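Local coordinates for colicin-B (Escherichia coli, PDB 1RH1), which forms channels that depolarize the cytoplasmic membrane of Escherichia coli and closely related bacteria, dissipating their cellular energy, at residues Asn356-Gly360 and Lys361-Ser365; Ser453-Ala456 and Ser457-Leu461. All coordinates share one frame; numbering follows the deposited sequence.

Contact 1 (Asn356-Gly360 and Lys361-Ser365)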
loop_
_atom_site.group_PDB
_atom_site.type_symbol
_atom_site.label_atom_id
_atom_site.label_comp_id
_atom_site.label_asym_id
_atom_site.label_seq_id
_atom_site.Cartn_x
_atom_site.Cartn_y
_atom_site.Cartn_z
ATOM N N ASN A 356 22.351 3.789 6.941
ATOM C CA ASN A 356 21.404 2.704 6.829
ATOM C C ASN A 356 19.997 3.095 7.224
ATOM O O ASN A 356 19.046 2.365 6.965
ATOM C CB ASN A 356 21.826 1.538 7.675
ATOM C CG ASN A 356 21.320 0.272 7.011
ATOM O OD1 ASN A 356 20.327 -0.338 7.395
ATOM N ND2 ASN A 356 21.989 -0.134 5.943
ATOM N N ASN A 357 19.842 4.268 7.826
ATOM C CA ASN A 357 18.529 4.799 8.168
ATOM C C ASN A 357 18.166 6.098 7.452
ATOM O O ASN A 357 17.032 6.571 7.523
ATOM C CB ASN A 357 18.456 5.050 9.662
ATOM C CG ASN A 357 18.755 3.825 10.486
ATOM O OD1 ASN A 357 19.281 3.986 11.582
ATOM N ND2 ASN A 357 18.455 2.614 9.996
ATOM N N PHE A 358 19.145 6.671 6.750
ATOM C CA PHE A 358 19.044 7.913 6.024
ATOM C C PHE A 358 17.918 7.986 5.016
ATOM O O PHE A 358 17.670 9.049 4.475
ATOM C CB PHE A 358 20.344 8.120 5.356
ATOM C CG PHE A 358 20.568 9.550 4.991
ATOM C CD1 PHE A 358 21.104 10.387 5.950
ATOM C CD2 PHE A 358 20.284 9.993 3.703
ATOM C CE1 PHE A 358 21.367 11.709 5.620
ATOM C CE2 PHE A 358 20.543 11.302 3.374
ATOM C CZ PHE A 358 21.083 12.155 4.334
ATOM N N GLN A 359 17.207 6.897 4.734
ATOM C CA GLN A 359 16.055 6.906 3.853
ATOM C C GLN A 359 15.016 7.949 4.275
ATOM O O GLN A 359 14.582 8.089 5.425
ATOM C CB GLN A 359 15.498 5.503 3.872
ATOM C CG GLN A 359 14.439 5.250 2.825
ATOM C CD GLN A 359 14.343 3.764 2.514
ATOM O OE1 GLN A 359 14.885 2.922 3.246
ATOM N NE2 GLN A 359 13.677 3.393 1.414
ATOM N N GLY A 360 14.682 8.759 3.287
ATOM C CA GLY A 360 13.744 9.839 3.501
ATOM C C GLY A 360 14.443 11.120 3.964
ATOM O O GLY A 360 13.858 12.207 3.838
ATOM N N LYS A 361 15.674 11.027 4.508
ATOM C CA LYS A 361 16.417 12.205 4.925
ATOM C C LYS A 361 17.129 12.858 3.742
ATOM O O LYS A 361 17.175 12.363 2.602
ATOM C CB LYS A 361 17.406 11.804 6.020
ATOM C CG LYS A 361 16.697 11.207 7.243
ATOM C CD LYS A 361 17.653 10.591 8.266
ATOM C CE LYS A 361 16.933 9.608 9.207
ATOM N NZ LYS A 361 17.855 8.586 9.695
ATOM N N THR A 362 17.645 14.037 4.066
ATOM C CA THR A 362 18.241 14.947 3.103
ATOM C C THR A 362 19.711 15.180 3.403
ATOM O O THR A 362 19.969 15.444 4.581
ATOM C CB THR A 362 17.403 16.240 3.189
ATOM O OG1 THR A 362 16.119 15.839 2.736
ATOM C CG2 THR A 362 17.902 17.423 2.365
ATOM N N ILE A 363 20.689 15.156 2.472
ATOM C CA ILE A 363 22.070 15.398 2.910
ATOM C C ILE A 363 22.223 16.818 3.412
ATOM O O ILE A 363 21.367 17.651 3.113
ATOM C CB ILE A 363 23.183 15.205 1.806
ATOM C CG1 ILE A 363 22.875 15.958 0.540
ATOM C CG2 ILE A 363 23.320 13.725 1.495
ATOM C CD1 ILE A 363 24.053 15.852 -0.411
ATOM N N ARG A 364 23.266 17.116 4.198
ATOM C CA ARG A 364 23.478 18.468 4.685
ATOM C C ARG A 364 23.738 19.458 3.564
ATOM O O ARG A 364 23.975 19.075 2.418
ATOM C CB ARG A 364 24.648 18.536 5.643
ATOM C CG ARG A 364 24.389 17.922 7.019
ATOM C CD ARG A 364 24.956 18.854 8.088
ATOM N NE ARG A 364 26.383 18.977 7.923
ATOM C CZ ARG A 364 27.151 19.838 8.577
ATOM N NH1 ARG A 364 26.669 20.706 9.466
ATOM N NH2 ARG A 364 28.455 19.772 8.354
ATOM N N SER A 365 23.643 20.755 3.845
ATOM C CA SER A 365 23.881 21.707 2.783
ATOM C C SER A 365 25.357 21.748 2.454
ATOM O O SER A 365 26.208 21.399 3.262
ATOM C CB SER A 365 23.461 23.090 3.199
ATOM O OG SER A 365 24.449 23.699 4.026
#
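Phe358 and Lys361 are the first and last residues of a type II beta turn, closed by Lys361 N donating to Phe358 O at 2.8 Å with an N-H...O angle of 147°. Gly360 takes the third position with a positive phi of 89°, as type II turns commonly have there. The Phe358 side chain leaves with CG anti to its backbone N (chi1 -159°), which carries the ring alongside Lys361, Thr362 and Ile363. Lys361 CB lies over one face of that ring, 3.8 Å from the centroid and almost on the ring normal, a CH-pi contact. The turn follows the end of helix 342-357 in the pore-forming domain and starts the linker to helix 366-376. At the far end of the ring, Phe358 CZ reaches Thr362 C at 3.4 Å and Ile363 CG2 at 3.9 Å, while Ile363 N lies at the ring edge, in plane. Beyond CG the Lys361 chain runs extended back toward the helix end, where Lys361 NZ makes a weak hydrogen bond of 3.1 Å to Asn357 O. Farther on, Ser365 OG caps Asp368 N at the start of helix 366-376.

Contact 2 (Ser453-Ala456 and Ser457-Leu461); sequences SGMA and SAVAL
Met455 lays its thioether against the first turn of helix 457-472: Met455 SD stands 3.5 Å from Ala460 CA and 3.7 Å from Ala460 CB, and Met455 CG packs 4.0 Å from Val459 CB, the Met455 and Val459 side chains crossing at about a right angle. With CG anti to the backbone N (chi1 -176°) and chi2 also extended, the Met455 chain stays straight as far as the sulfur and bends only at chi3, where CE turns off. Ala456 adds a smaller apolar contact, its CB 3.8 Å from Val459 CG2. Ala456 is also the N-cap residue, and its carbonyl oxygen accepts Ala460 N at 3.0 Å with an N-H...O angle of 162°, the i to i+4 bond that opens the helix. Behind these residues stands a Schellman motif that ends helix 441-452: Gly454, at a phi of 116°, is its C-prime residue, with Gly454 N bonded to Val451 O and Met455 N to Trp450 O. Trp450 also touches Met455 and Ala460, and Tyr420 touches Met455 and Val459. The side-chain part of the contact is apolar, consistent with the predicted transmembrane segment that begins at Met455, although the helix in this structure starts only at Ser457.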
loop_
_atom_site.group_PDB
_atom_site.type_symbol
_atom_site.label_atom_id
_atom_site.label_comp_id
_atom_site.label_asym_id
_atom_site.label_seq_id
_atom_site.Cartn_x
_atom_site.Cartn_y
_atom_site.Cartn_z
ATOM N N SER A 453 20.031 18.307 -9.397
ATOM C CA SER A 453 19.465 17.900 -10.671
ATOM C C SER A 453 18.497 16.728 -10.545
ATOM O O SER A 453 18.109 16.128 -11.553
ATOM C CB SER A 453 20.589 17.569 -11.625
ATOM O OG SER A 453 21.298 18.767 -11.936
ATOM N N GLY A 454 18.098 16.382 -9.299
ATOM C CA GLY A 454 17.029 15.411 -9.086
ATOM C C GLY A 454 17.270 14.070 -8.392
ATOM O O GLY A 454 16.298 13.299 -8.378
ATOM N N MET A 455 18.470 13.737 -7.839
ATOM C CA MET A 455 18.750 12.453 -7.165
ATOM C C MET A 455 18.328 12.524 -5.717
ATOM O O MET A 455 18.523 13.541 -5.050
ATOM C CB MET A 455 20.255 12.103 -7.217
ATOM C CG MET A 455 20.788 10.773 -6.655
ATOM S SD MET A 455 22.537 10.523 -7.010
ATOM C CE MET A 455 22.345 9.899 -8.628
ATOM N N ALA A 456 17.706 11.435 -5.262
ATOM C CA ALA A 456 17.301 11.285 -3.869
ATOM C C ALA A 456 18.514 11.410 -2.940
ATOM O O ALA A 456 19.493 10.726 -3.220
ATOM C CB ALA A 456 16.676 9.917 -3.695
ATOM N N SER A 457 18.548 12.238 -1.882
ATOM C CA SER A 457 19.716 12.386 -1.014
ATOM C C SER A 457 20.334 11.077 -0.577
ATOM O O SER A 457 21.549 10.913 -0.656
ATOM C CB SER A 457 19.423 13.117 0.281
ATOM O OG SER A 457 19.174 14.503 0.164
ATOM N N ALA A 458 19.496 10.121 -0.164
ATOM C CA ALA A 458 19.969 8.805 0.226
ATOM C C ALA A 458 20.747 8.114 -0.895
ATOM O O ALA A 458 21.864 7.673 -0.634
ATOM C CB ALA A 458 18.782 7.947 0.625
ATOM N N VAL A 459 20.243 8.062 -2.138
ATOM C CA VAL A 459 20.970 7.492 -3.271
ATOM C C VAL A 459 22.255 8.308 -3.522
ATOM O O VAL A 459 23.317 7.736 -3.785
ATOM C CB VAL A 459 20.069 7.510 -4.529
ATOM C CG1 VAL A 459 20.698 6.757 -5.657
ATOM C CG2 VAL A 459 18.788 6.794 -4.269
ATOM N N ALA A 460 22.253 9.642 -3.411
ATOM C CA ALA A 460 23.466 10.413 -3.614
ATOM C C ALA A 460 24.486 10.200 -2.514
ATOM O O ALA A 460 25.684 10.342 -2.754
ATOM C CB ALA A 460 23.159 11.882 -3.670
ATOM N N LEU A 461 24.038 9.866 -1.301
ATOM C CA LEU A 461 24.946 9.556 -0.211
ATOM C C LEU A 461 25.609 8.210 -0.472
ATOM O O LEU A 461 26.808 8.061 -0.247
ATOM C CB LEU A 461 24.236 9.427 1.113
ATOM C CG LEU A 461 24.637 10.323 2.272
ATOM C CD1 LEU A 461 23.976 9.726 3.482
ATOM C CD2 LEU A 461 26.141 10.408 2.499
#

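Overall arrangement
Both contacts lie in the pore-forming domain and follow one another in series, neither nesting nor crossing. Contact 1 closes the turn after helix 342-357 and leads into helix 366-376; nearly ninety residues later, contact 2 closes the short connection between helices 441-452 and 457-472. Their centres are about 9 Å apart and they touch directly. Ser457 OG lies 2.8 Å from Ile363 N, a probable though weak hydrogen bond, and Phe358 CD2 packs 3.7 Å from Ala458 CA, so the first loop lies against the start of helix 457-472. Helix 291-340 borders both: Glu318 touches Gln359, Ala456 and Ala458, and Leu322 touches Gln359 and Ala458.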